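Local coordinates for protein yncA (Salmonella typhimurium, PDB 3DR6) that probably transfers an acetyl group from acetyl-coenzyme A to an acceptor, as a putative acetyltransferase of the GNAT family, at residues A24-D34 / V148-L158. Numbering follows the deposited sequence.
Sequences AVLHTAAIWND and VGVKFGRWLDL
Lys151, at the start of the type I' turn joining strands 140-151 and 154-164, a hairpin at one side of the GNAT-family sheet, drives its side chain into the loop that follows helix 14-27. With CG anti to the backbone N (chi1 -153°) and the rest extended, the chain is long enough to bring its ammonium among backbone carbonyls. NZ donates to Thr28 O at 2.7 Å and to Ile31 O at 2.8 Å, each nearly along the C=O axis, and to Val25 O at 2.8 Å from 36° out of that carbonyl plane. With three N-H groups for four acceptors, Asn33 O gets only a weak bond. Thr28 OG1 donates to Ala24 O and accepts from Ala30 N, an ST turn that shapes this loop. Phe152 has Lys151 CG over one face, while its CE2 edge comes 3.4 Å from Thr28 O, which suits the slightly positive rim of an aromatic ring.

Trp32 meets the hairpin farther from the turn, at the classic beta bulge where Val148 and Gly149 face Leu156. Leu156 CD1 lies over its five-membered ring, 3.5 Å from the centroid, in a CH-pi contact. Gly149, having no side chain, lets CZ3 approach its CA to 3.6 Å. A bent hydrogen bond from NE1 to Ala29 O restrains the indole's rotation, and Phe80 of the second subunit also meets this ring.

The Asp34 and Lys151 side chains run past each other in opposite directions, and two waters connect the carboxylate to Val150 O. One buried ammonium thus ties helix end and loop together, its charge probably stabilised by carbonyl dipoles and, more distantly, by Asp34, whose OD1 is 5.0 Å from Lys151 NZ, too far for a salt bridge.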
# COMPACT_ATOMS: atom_id res chain seq x y z
N ALA C 24 -19.41 -5.79 -5.32
CA ALA C 24 -18.34 -4.83 -5.57
C ALA C 24 -17.28 -5.46 -6.48
O ALA C 24 -16.84 -4.84 -7.46
CB ALA C 24 -17.73 -4.37 -4.26
N VAL C 25 -16.91 -6.70 -6.17
CA VAL C 25 -15.88 -7.45 -6.91
C VAL C 25 -16.27 -7.67 -8.39
O VAL C 25 -15.46 -7.46 -9.29
CB VAL C 25 -15.57 -8.82 -6.22
CG1 VAL C 25 -14.84 -9.79 -7.17
CG2 VAL C 25 -14.77 -8.61 -4.93
N LEU C 26 -17.50 -8.12 -8.62
CA LEU C 26 -17.88 -8.51 -9.98
C LEU C 26 -18.30 -7.34 -10.86
O LEU C 26 -18.04 -7.34 -12.06
CB LEU C 26 -19.01 -9.55 -9.93
CG LEU C 26 -18.72 -10.97 -9.45
CD1 LEU C 26 -20.04 -11.71 -9.37
CD2 LEU C 26 -17.73 -11.72 -10.37
N HIS C 27 -18.96 -6.35 -10.27
CA HIS C 27 -19.76 -5.42 -11.05
C HIS C 27 -19.35 -3.96 -10.92
O HIS C 27 -20.03 -3.07 -11.45
CB HIS C 27 -21.26 -5.61 -10.72
CG HIS C 27 -21.73 -7.02 -10.91
ND1 HIS C 27 -21.67 -7.66 -12.13
CD2 HIS C 27 -22.21 -7.93 -10.02
CE1 HIS C 27 -22.11 -8.90 -11.99
NE2 HIS C 27 -22.44 -9.09 -10.73
N THR C 28 -18.25 -3.71 -10.22
CA THR C 28 -17.79 -2.36 -9.95
C THR C 28 -16.28 -2.28 -10.05
O THR C 28 -15.58 -3.30 -10.04
CB THR C 28 -18.24 -1.83 -8.55
OG1 THR C 28 -17.31 -2.23 -7.54
CG2 THR C 28 -19.66 -2.28 -8.19
N ALA C 29 -15.78 -1.05 -10.14
CA ALA C 29 -14.36 -0.77 -9.96
C ALA C 29 -14.10 -0.15 -8.58
O ALA C 29 -13.12 0.57 -8.37
CB ALA C 29 -13.85 0.13 -11.12
N ALA C 30 -14.99 -0.43 -7.63
CA ALA C 30 -14.88 0.12 -6.28
C ALA C 30 -13.93 -0.70 -5.41
O ALA C 30 -13.47 -0.23 -4.36
CB ALA C 30 -16.28 0.24 -5.62
N ILE C 31 -13.67 -1.93 -5.82
CA ILE C 31 -12.65 -2.77 -5.21
C ILE C 31 -11.85 -3.40 -6.33
O ILE C 31 -12.45 -3.90 -7.31
CB ILE C 31 -13.22 -3.87 -4.25
CG1 ILE C 31 -12.08 -4.58 -3.52
CG2 ILE C 31 -14.08 -4.91 -5.00
CD1 ILE C 31 -12.54 -5.39 -2.33
N TRP C 32 -10.52 -3.38 -6.21
CA TRP C 32 -9.70 -3.93 -7.29
C TRP C 32 -9.25 -5.38 -6.97
O TRP C 32 -8.07 -5.69 -6.95
CB TRP C 32 -8.52 -2.99 -7.68
CG TRP C 32 -8.99 -1.61 -8.20
CD1 TRP C 32 -10.29 -1.20 -8.42
CD2 TRP C 32 -8.16 -0.47 -8.50
NE1 TRP C 32 -10.32 0.12 -8.83
CE2 TRP C 32 -9.02 0.58 -8.90
CE3 TRP C 32 -6.77 -0.25 -8.50
CZ2 TRP C 32 -8.54 1.84 -9.28
CZ3 TRP C 32 -6.30 1.00 -8.89
CH2 TRP C 32 -7.18 2.03 -9.27
N ASN C 33 -10.25 -6.22 -6.72
CA ASN C 33 -10.11 -7.66 -6.59
C ASN C 33 -11.04 -8.27 -7.62
O ASN C 33 -12.05 -7.64 -7.96
CB ASN C 33 -10.55 -8.14 -5.20
CG ASN C 33 -9.41 -8.22 -4.19
OD1 ASN C 33 -9.65 -8.18 -2.97
ND2 ASN C 33 -8.18 -8.36 -4.67
N ASP C 34 -10.74 -9.49 -8.07
CA ASP C 34 -11.44 -10.08 -9.23
C ASP C 34 -12.35 -11.29 -8.96
O ASP C 34 -13.25 -11.55 -9.76
CB ASP C 34 -10.43 -10.46 -10.31
CG ASP C 34 -9.59 -9.26 -10.78
OD1 ASP C 34 -10.14 -8.16 -10.89
OD2 ASP C 34 -8.39 -9.44 -11.04
N VAL C 148 -1.96 2.17 -12.32
CA VAL C 148 -1.43 1.33 -11.24
C VAL C 148 -2.34 0.11 -11.00
O VAL C 148 -1.92 -0.90 -10.41
CB VAL C 148 -1.14 2.13 -9.92
CG1 VAL C 148 0.05 3.09 -10.11
CG2 VAL C 148 -2.39 2.91 -9.42
N GLY C 149 -3.58 0.20 -11.47
CA GLY C 149 -4.53 -0.90 -11.32
C GLY C 149 -4.98 -1.49 -12.65
O GLY C 149 -4.75 -0.90 -13.72
N VAL C 150 -5.66 -2.62 -12.59
CA VAL C 150 -6.17 -3.24 -13.82
C VAL C 150 -7.47 -3.98 -13.49
O VAL C 150 -7.53 -4.68 -12.49
CB VAL C 150 -5.12 -4.17 -14.51
CG1 VAL C 150 -4.74 -5.42 -13.65
CG2 VAL C 150 -5.58 -4.59 -15.91
N LYS C 151 -8.49 -3.78 -14.31
CA LYS C 151 -9.74 -4.56 -14.20
C LYS C 151 -10.53 -4.40 -15.49
O LYS C 151 -10.43 -3.37 -16.16
CB LYS C 151 -10.58 -4.05 -13.01
CG LYS C 151 -11.51 -5.09 -12.38
CD LYS C 151 -12.15 -4.59 -11.08
CE LYS C 151 -12.97 -5.71 -10.43
NZ LYS C 151 -13.81 -5.21 -9.31
N PHE C 152 -11.31 -5.42 -15.84
CA PHE C 152 -12.23 -5.33 -17.00
C PHE C 152 -11.54 -4.90 -18.31
O PHE C 152 -12.15 -4.22 -19.14
CB PHE C 152 -13.35 -4.32 -16.71
CG PHE C 152 -14.10 -4.58 -15.43
CD1 PHE C 152 -14.61 -5.86 -15.15
CD2 PHE C 152 -14.33 -3.55 -14.53
CE1 PHE C 152 -15.31 -6.10 -13.95
CE2 PHE C 152 -15.05 -3.77 -13.34
CZ PHE C 152 -15.54 -5.04 -13.04
N GLY C 153 -10.29 -5.32 -18.48
CA GLY C 153 -9.57 -5.14 -19.72
C GLY C 153 -8.94 -3.78 -19.89
O GLY C 153 -8.45 -3.46 -20.98
N ARG C 154 -8.95 -2.98 -18.83
CA ARG C 154 -8.36 -1.64 -18.89
C ARG C 154 -7.43 -1.32 -17.73
O ARG C 154 -7.64 -1.81 -16.62
CB ARG C 154 -9.45 -0.56 -19.03
CG ARG C 154 -10.17 -0.14 -17.77
CD ARG C 154 -11.34 0.81 -18.11
NE ARG C 154 -11.93 1.31 -16.87
CZ ARG C 154 -12.94 0.71 -16.26
NH1 ARG C 154 -13.42 1.20 -15.14
NH2 ARG C 154 -13.48 -0.38 -16.80
N TRP C 155 -6.40 -0.50 -17.98
CA TRP C 155 -5.58 0.03 -16.89
C TRP C 155 -6.41 1.05 -16.13
O TRP C 155 -7.17 1.82 -16.76
CB TRP C 155 -4.30 0.69 -17.41
CG TRP C 155 -3.40 -0.28 -18.14
CD1 TRP C 155 -3.09 -0.27 -19.46
CD2 TRP C 155 -2.70 -1.39 -17.56
NE1 TRP C 155 -2.23 -1.31 -19.75
CE2 TRP C 155 -1.98 -2.02 -18.60
CE3 TRP C 155 -2.62 -1.93 -16.25
CZ2 TRP C 155 -1.17 -3.17 -18.40
CZ3 TRP C 155 -1.81 -3.08 -16.04
CH2 TRP C 155 -1.10 -3.68 -17.11
N LEU C 156 -6.29 1.04 -14.81
CA LEU C 156 -7.05 1.93 -13.94
C LEU C 156 -6.14 2.92 -13.24
O LEU C 156 -5.00 2.57 -12.84
CB LEU C 156 -7.81 1.11 -12.87
CG LEU C 156 -8.77 0.03 -13.34
CD1 LEU C 156 -9.38 -0.66 -12.12
CD2 LEU C 156 -9.87 0.61 -14.24
N ASP C 157 -6.65 4.15 -13.07
CA ASP C 157 -5.94 5.21 -12.35
C ASP C 157 -6.45 5.28 -10.91
O ASP C 157 -7.67 5.11 -10.65
CB ASP C 157 -6.13 6.57 -13.02
CG ASP C 157 -5.72 6.57 -14.50
OD1 ASP C 157 -4.97 5.68 -14.96
OD2 ASP C 157 -6.18 7.50 -15.21
N LEU C 158 -5.53 5.51 -9.98
CA LEU C 158 -5.87 5.53 -8.55
C LEU C 158 -5.69 6.94 -7.99
O LEU C 158 -4.63 7.57 -8.18
CB LEU C 158 -4.97 4.57 -7.77
CG LEU C 158 -5.17 4.53 -6.24
CD1 LEU C 158 -6.57 4.04 -5.93
CD2 LEU C 158 -4.16 3.59 -5.60
O HOH W 1 -9.10 -5.58 -9.99
O HOH W 2 -7.68 -7.34 -12.66